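Local coordinates for protein chitinase A (PDB 4MNK) that probably hydrolyses chitin, as a class V plant chitinase of glycoside hydrolase family 18, and binds N-acetylglucosamine oligomers, at residues A34-N39 / F43-P48; T71-G76 / A105-Y110; Q308-K313 / P339-D344. One frame throughout, in Å; residues are numbered along the deposited sequence. Where two conformers were deposited one is given.

How the contacts relate
Contacts 1 and 2 are neighbours on the wall of the TIM barrel, with centres about 9 Å apart. Strands 30-36 and 70-77 run side by side. Ala-36 N lies 2.8 Å from Ser-74 O, a probable hydrogen bond, and Ala-36 O pairs in the same way with Gly-76 N. The side chain of Phe-35 in contact 1 belongs to a glycan pocket, about 4 Å from a bound sugar. In contact 2 the side chain of Ile-73 is about 12 Å from a bound NAG. Contact 3 joins two outer helices late in the chain. Its centre is about 33 Å from that of contact 1, on the opposite side of the chain's centre, and about 28 Å from that of contact 2.

Contact 1 of 3, residues A34-N39 / F43-P48; sequences AFAELN and FEVRVP
Glu-37 and Arg-46 meet by backbone and side chain where the chain doubles back after strand 30-36. Glu-37 N gives its hydrogen to Arg-46 O at 2.7 Å. Arg-46 N returns a longer bond to Glu-37 O at 3.3 Å. This is a single antiparallel, hydrogen-bonded pair. Arg-46 CG lies between its backbone N and carbonyl carbon (chi1 63°), and the extended chain then brings the edge of the guanidinium to Glu-37 OE1, the carboxylate plane turned 45° from its own. In one of the two Glu-37 conformers, OE1 accepts from both NE (2.6 Å) and NH1 (3.0 Å) of Arg-46 in a salt bridge. OE1 lies in the guanidinium plane. The Asn-39 amide stacks on a face of the same group, its plane only 8° off, with OD1 3.5 Å from Arg-46 CZ. The Asn-39 amide nitrogen has its own partner: ND2 bonds to Glu-44 O at 3.0 Å. Phe-43 N closes the turn onto Asn-39 O at 2.8 Å. Val-45 N is satisfied by Ser-102 OG of helix 93-110. The more buried Ala-36, Leu-38, Val-45 and Val-47 supply apolar packing. A cis peptide bond precedes Phe-35, whose ring touches bound sugar in the glycan pocket. Replacing Arg-46 by alanine would probably leave the Glu-37 carboxylate without its opposite charge and take away the flat group on which the Asn-39 amide stacks. The turn thus pairs many of its polar atoms within itself, and Arg-46 links Glu-37 to Asn-39.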
# COMPACT_ATOMS: atom_id res chain seq x y z
N ALA A 34 9.66 3.16 -1.78
CA ALA A 34 9.58 1.78 -1.28
C ALA A 34 10.72 0.94 -1.88
O ALA A 34 10.79 0.83 -3.10
CB ALA A 34 8.22 1.17 -1.66
N PHE A 35 11.62 0.36 -1.08
CA PHE A 35 11.62 0.35 0.38
C PHE A 35 13.05 0.49 0.89
O PHE A 35 14.01 0.04 0.23
CB PHE A 35 11.11 -1.00 0.92
CG PHE A 35 9.68 -1.30 0.59
CD1 PHE A 35 8.65 -0.80 1.39
CD2 PHE A 35 9.35 -2.13 -0.48
CE1 PHE A 35 7.32 -1.09 1.10
CE2 PHE A 35 8.03 -2.44 -0.77
CZ PHE A 35 7.01 -1.91 0.02
N ALA A 36 13.20 1.07 2.07
CA ALA A 36 14.43 0.91 2.83
C ALA A 36 14.41 -0.48 3.47
O ALA A 36 13.34 -1.03 3.74
CB ALA A 36 14.54 1.98 3.90
N GLU A 37 15.60 -1.04 3.71
CA GLU A 37 15.73 -2.38 4.27
C GLU A 37 16.08 -2.33 5.76
O GLU A 37 16.68 -1.35 6.23
CB GLU A 37 16.76 -3.20 3.49
CG GLU A 37 18.19 -2.69 3.63
CD GLU A 37 19.16 -3.44 2.73
OE1 GLU A 37 20.31 -3.65 3.16
OE2 GLU A 37 18.77 -3.82 1.61
N LEU A 38 15.70 -3.37 6.49
CA LEU A 38 15.93 -3.45 7.93
C LEU A 38 17.40 -3.67 8.28
O LEU A 38 17.86 -3.20 9.32
CB LEU A 38 15.06 -4.53 8.57
CG LEU A 38 13.61 -4.14 8.88
CD1 LEU A 38 12.75 -4.02 7.62
CD2 LEU A 38 12.98 -5.12 9.86
N ASN A 39 18.12 -4.36 7.41
CA ASN A 39 19.56 -4.59 7.57
C ASN A 39 19.91 -5.31 8.88
O ASN A 39 20.70 -4.82 9.70
CB ASN A 39 20.34 -3.27 7.42
CG ASN A 39 21.85 -3.46 7.40
OD1 ASN A 39 22.36 -4.51 7.02
ND2 ASN A 39 22.57 -2.42 7.81
N PHE A 43 20.47 -3.84 12.32
CA PHE A 43 19.25 -3.03 12.17
C PHE A 43 19.55 -1.54 12.05
O PHE A 43 18.78 -0.69 12.51
CB PHE A 43 18.21 -3.35 13.26
CG PHE A 43 17.68 -4.75 13.17
CD1 PHE A 43 18.11 -5.74 14.04
CD2 PHE A 43 16.75 -5.08 12.18
CE1 PHE A 43 17.62 -7.04 13.94
CE2 PHE A 43 16.26 -6.37 12.07
CZ PHE A 43 16.69 -7.35 12.95
N GLU A 44 20.68 -1.25 11.43
CA GLU A 44 20.99 0.10 10.97
C GLU A 44 20.29 0.24 9.62
O GLU A 44 20.81 -0.15 8.57
CB GLU A 44 22.50 0.31 10.85
CG GLU A 44 23.30 0.01 12.13
CD GLU A 44 23.05 0.99 13.26
OE1 GLU A 44 22.68 2.15 12.99
OE2 GLU A 44 23.25 0.60 14.43
N VAL A 45 19.07 0.77 9.68
CA VAL A 45 18.18 0.88 8.52
C VAL A 45 18.84 1.70 7.42
O VAL A 45 19.50 2.70 7.68
CB VAL A 45 16.81 1.47 8.94
CG1 VAL A 45 15.89 1.67 7.74
CG2 VAL A 45 16.14 0.56 9.95
N ARG A 46 18.66 1.25 6.18
CA ARG A 46 19.33 1.86 5.02
C ARG A 46 18.56 1.55 3.74
O ARG A 46 17.79 0.59 3.69
CB ARG A 46 20.75 1.30 4.90
CG ARG A 46 20.80 -0.20 4.64
CD ARG A 46 22.21 -0.73 4.57
NE ARG A 46 22.22 -2.11 4.10
CZ ARG A 46 23.31 -2.87 4.02
NH1 ARG A 46 23.21 -4.11 3.56
NH2 ARG A 46 24.49 -2.40 4.39
N VAL A 47 18.76 2.35 2.70
CA VAL A 47 18.31 1.92 1.38
C VAL A 47 19.29 0.86 0.89
O VAL A 47 20.46 0.87 1.30
CB VAL A 47 18.14 3.07 0.36
CG1 VAL A 47 17.01 3.99 0.77
CG2 VAL A 47 19.44 3.84 0.17
N PRO A 48 18.83 -0.08 0.04
CA PRO A 48 19.75 -1.07 -0.50
C PRO A 48 21.03 -0.40 -1.02
O PRO A 48 20.94 0.52 -1.83
CB PRO A 48 18.95 -1.69 -1.65
CG PRO A 48 17.53 -1.60 -1.19
CD PRO A 48 17.44 -0.32 -0.40

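Contact 2 of 3, residues T71-G76 / A105-Y110; sequences TLISIG and ALARRY
Ile-73 and Leu-106 meet methyl to methyl, their side chains crossing at about a right angle. Ile-73 CD1 touches Leu-106 CD2 at 4.1 Å. In both, the first torsion swings the touching branch away from the backbone N: CG1 of Ile-73 is anti to it (chi1 -177°), and so is CG of Leu-106 (chi1 -170°). The other branch of Ile-73 does separate work. CG2 turns to the neighbouring helix position and lies 4.4 Å from Ala-107 CB. With only a methyl on Ala-107, Ile-73 CA is 6.7 Å from Ala-107 CA. One isoleucine thus meets two successive helix residues, one with each branch. Strand 70-77, helix 93-110 and strand 114-119 belong to a beta-alpha-beta unit of the TIM barrel, and the contact seats the helix on the outer face of its strand. Ile-73 and Ile-75 both direct CB toward the helix. Ser-74, between them, does not. Its OG bonds to Asp-116 OD2, in the segment that carries the DxDxE signature of family 18, and the Ser-74 side chain also touches Phe-35. The apolar layer continues past the pair. Leu-115 of strand 114-119 packs on both Ile-73 and Ala-107, while Val-47 touches Ile-73 and Tyr-110. Leu-106 also reaches Ala-36 of the adjacent strand 30-36.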
# COMPACT_ATOMS: atom_id res chain seq x y z
N THR A 71 7.11 13.75 0.99
CA THR A 71 7.55 12.38 0.77
C THR A 71 7.79 11.63 2.07
O THR A 71 8.07 12.23 3.12
CB THR A 71 8.84 12.32 -0.07
OG1 THR A 71 9.88 13.00 0.63
CG2 THR A 71 8.63 12.95 -1.44
N LEU A 72 7.65 10.31 2.00
CA LEU A 72 7.98 9.43 3.11
C LEU A 72 8.79 8.27 2.56
O LEU A 72 8.68 7.92 1.39
CB LEU A 72 6.71 8.90 3.80
CG LEU A 72 5.83 9.89 4.57
CD1 LEU A 72 4.84 10.63 3.66
CD2 LEU A 72 5.08 9.18 5.69
N ILE A 73 9.63 7.70 3.41
CA ILE A 73 10.35 6.49 3.03
C ILE A 73 9.79 5.31 3.82
O ILE A 73 9.67 5.36 5.05
CB ILE A 73 11.89 6.66 3.16
CG1 ILE A 73 12.63 5.40 2.69
CG2 ILE A 73 12.30 7.08 4.58
CD1 ILE A 73 14.08 5.64 2.32
N SER A 74 9.40 4.27 3.09
CA SER A 74 8.81 3.07 3.69
C SER A 74 9.88 2.02 3.96
O SER A 74 10.72 1.74 3.11
CB SER A 74 7.71 2.51 2.78
OG SER A 74 7.09 1.38 3.37
N ILE A 75 9.83 1.46 5.16
CA ILE A 75 10.80 0.47 5.62
C ILE A 75 10.14 -0.90 5.66
O ILE A 75 9.09 -1.07 6.29
CB ILE A 75 11.32 0.83 7.03
CG1 ILE A 75 11.99 2.21 7.02
CG2 ILE A 75 12.28 -0.25 7.55
CD1 ILE A 75 12.11 2.85 8.40
N GLY A 76 10.76 -1.86 4.98
CA GLY A 76 10.29 -3.24 5.00
C GLY A 76 9.73 -3.68 3.67
O GLY A 76 10.45 -3.76 2.68
N ALA A 105 17.38 9.02 11.35
CA ALA A 105 18.55 9.55 10.66
C ALA A 105 18.45 9.38 9.14
O ALA A 105 18.83 10.28 8.39
CB ALA A 105 19.83 8.90 11.18
N LEU A 106 17.92 8.24 8.71
CA LEU A 106 17.75 7.95 7.29
C LEU A 106 16.79 8.93 6.60
O LEU A 106 17.10 9.46 5.53
CB LEU A 106 17.26 6.51 7.10
CG LEU A 106 17.27 5.97 5.67
CD1 LEU A 106 18.68 5.63 5.23
CD2 LEU A 106 16.39 4.74 5.59
N ALA A 107 15.64 9.17 7.23
CA ALA A 107 14.66 10.09 6.67
C ALA A 107 15.27 11.49 6.51
O ALA A 107 15.13 12.11 5.46
CB ALA A 107 13.41 10.14 7.53
N ARG A 108 15.96 11.96 7.54
CA ARG A 108 16.61 13.27 7.47
C ARG A 108 17.73 13.31 6.44
O ARG A 108 17.88 14.29 5.72
CB ARG A 108 17.13 13.71 8.84
CG ARG A 108 16.05 13.94 9.90
CD ARG A 108 15.01 14.95 9.45
NE ARG A 108 14.15 15.35 10.56
CZ ARG A 108 13.00 16.01 10.43
NH1 ARG A 108 12.54 16.33 9.22
NH2 ARG A 108 12.30 16.32 11.50
N ARG A 109 18.50 12.22 6.35
CA ARG A 109 19.65 12.16 5.44
C ARG A 109 19.28 12.30 3.96
O ARG A 109 20.02 12.91 3.19
CB ARG A 109 20.45 10.88 5.67
CG ARG A 109 21.76 10.82 4.91
CD ARG A 109 22.70 9.78 5.49
NE ARG A 109 23.12 10.12 6.85
CZ ARG A 109 22.77 9.45 7.94
NH1 ARG A 109 23.20 9.84 9.13
NH2 ARG A 109 21.99 8.38 7.84
N TYR A 110 18.12 11.76 3.58
CA TYR A 110 17.68 11.84 2.19
C TYR A 110 16.60 12.89 1.92
O TYR A 110 16.13 13.01 0.80
CB TYR A 110 17.22 10.46 1.68
CG TYR A 110 18.31 9.42 1.63
CD1 TYR A 110 18.19 8.23 2.33
CD2 TYR A 110 19.46 9.62 0.85
CE1 TYR A 110 19.19 7.26 2.28
CE2 TYR A 110 20.47 8.66 0.80
CZ TYR A 110 20.32 7.49 1.52
OH TYR A 110 21.30 6.53 1.47

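Contact 3 of 3, residues Q308-K313 / P339-D344; sequences QSVALK and PKIASD
Val-310 points its CB toward helix 337-346 and touches that helix with one methyl. Beyond CB the branch that matters is CG1, set anti to the backbone N (chi1 168°). At its tip CG1 meets Ala-342 CB at 3.9 Å. It also comes within 4.3 Å of Ile-341 CG2 in one of the two conformers of that isoleucine. In that conformer the same CG2 packs on Ala-311 CB at 3.8 Å. Val-310 and Ala-311 thus pack against Ile-341 and Ala-342. The backbones are closest at the two alanines, with Ala-311 CA 5.8 Å from Ala-342 CA. The short helix axes approach to 8.7 Å and cross at -33°, running in roughly the same direction. This is purely apolar packing. Along its own helix, Lys-340 NZ makes a salt bridge to Asp-344 OD1 at 2.9 Å, one turn on. Helices 307-319 and 337-346 both cover strand 324-328 of the barrel: Phe-327 receives Val-310 and Ala-342, and Tyr-325 receives Ala-342 and Ser-343. Ala-342 also touches Val-314, further along helix 307-319.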
# COMPACT_ATOMS: atom_id res chain seq x y z
N GLN A 308 -13.99 3.84 -13.77
CA GLN A 308 -15.26 3.87 -13.05
C GLN A 308 -15.14 3.37 -11.61
O GLN A 308 -15.63 4.03 -10.69
CB GLN A 308 -16.32 3.06 -13.80
CG GLN A 308 -17.70 3.16 -13.19
CD GLN A 308 -18.78 2.51 -14.03
OE1 GLN A 308 -18.49 1.84 -15.03
NE2 GLN A 308 -20.03 2.70 -13.63
N SER A 309 -14.48 2.23 -11.40
CA SER A 309 -14.39 1.69 -10.05
C SER A 309 -13.54 2.56 -9.13
O SER A 309 -13.84 2.68 -7.95
CB SER A 309 -13.92 0.23 -10.05
OG SER A 309 -12.57 0.10 -10.44
N VAL A 310 -12.49 3.19 -9.67
CA VAL A 310 -11.66 4.09 -8.87
C VAL A 310 -12.47 5.32 -8.42
O VAL A 310 -12.42 5.70 -7.26
CB VAL A 310 -10.35 4.50 -9.60
CG1 VAL A 310 -9.66 5.66 -8.89
CG2 VAL A 310 -9.41 3.31 -9.70
N ALA A 311 -13.23 5.91 -9.34
CA ALA A 311 -14.07 7.05 -8.98
C ALA A 311 -15.06 6.66 -7.87
O ALA A 311 -15.28 7.42 -6.94
CB ALA A 311 -14.81 7.58 -10.19
N LEU A 312 -15.63 5.46 -7.99
CA LEU A 312 -16.57 4.98 -6.99
C LEU A 312 -15.90 4.72 -5.64
O LEU A 312 -16.46 5.05 -4.59
CB LEU A 312 -17.31 3.74 -7.49
CG LEU A 312 -18.32 4.01 -8.62
CD1 LEU A 312 -18.73 2.71 -9.29
CD2 LEU A 312 -19.54 4.78 -8.14
N LYS A 313 -14.70 4.15 -5.66
CA LYS A 313 -13.94 3.89 -4.43
C LYS A 313 -13.52 5.18 -3.73
O LYS A 313 -13.57 5.27 -2.50
CB LYS A 313 -12.71 3.03 -4.71
CG LYS A 313 -13.03 1.57 -4.90
CD LYS A 313 -11.77 0.76 -5.11
CE LYS A 313 -12.10 -0.70 -5.09
NZ LYS A 313 -10.88 -1.52 -5.21
N PRO A 339 -4.73 7.71 -11.05
CA PRO A 339 -4.50 8.83 -10.14
C PRO A 339 -5.21 10.13 -10.56
O PRO A 339 -5.62 10.90 -9.69
CB PRO A 339 -2.98 8.99 -10.15
CG PRO A 339 -2.49 7.60 -10.40
CD PRO A 339 -3.45 7.06 -11.42
N LYS A 340 -5.37 10.37 -11.86
CA LYS A 340 -6.09 11.55 -12.34
C LYS A 340 -7.57 11.53 -11.96
O LYS A 340 -8.09 12.50 -11.41
CB LYS A 340 -5.89 11.75 -13.85
CG LYS A 340 -6.67 12.92 -14.46
CD LYS A 340 -6.31 14.26 -13.85
CE LYS A 340 -6.96 15.41 -14.62
NZ LYS A 340 -7.14 16.63 -13.78
N ILE A 341 -8.24 10.41 -12.26
CA ILE A 341 -9.63 10.22 -11.90
C ILE A 341 -9.85 10.37 -10.40
O ILE A 341 -10.79 11.05 -9.97
CB ILE A 341 -10.13 8.84 -12.37
CG1 ILE A 341 -10.38 8.89 -13.87
CG2 ILE A 341 -11.39 8.44 -11.62
CD1 ILE A 341 -9.75 7.78 -14.60
N ALA A 342 -8.97 9.77 -9.61
CA ALA A 342 -9.05 9.81 -8.15
C ALA A 342 -8.95 11.25 -7.63
O ALA A 342 -9.75 11.67 -6.80
CB ALA A 342 -7.98 8.94 -7.53
N SER A 343 -7.97 11.99 -8.14
CA SER A 343 -7.77 13.38 -7.74
C SER A 343 -8.97 14.25 -8.11
O SER A 343 -9.45 15.04 -7.30
CB SER A 343 -6.48 13.94 -8.35
OG SER A 343 -6.26 15.26 -7.91
N ASP A 344 -9.47 14.08 -9.34
CA ASP A 344 -10.65 14.81 -9.80
C ASP A 344 -11.89 14.47 -8.97
O ASP A 344 -12.70 15.35 -8.69
CB ASP A 344 -10.92 14.51 -11.28
CG ASP A 344 -9.96 15.24 -12.23
OD1 ASP A 344 -9.06 15.98 -11.76
OD2 ASP A 344 -10.11 15.06 -13.45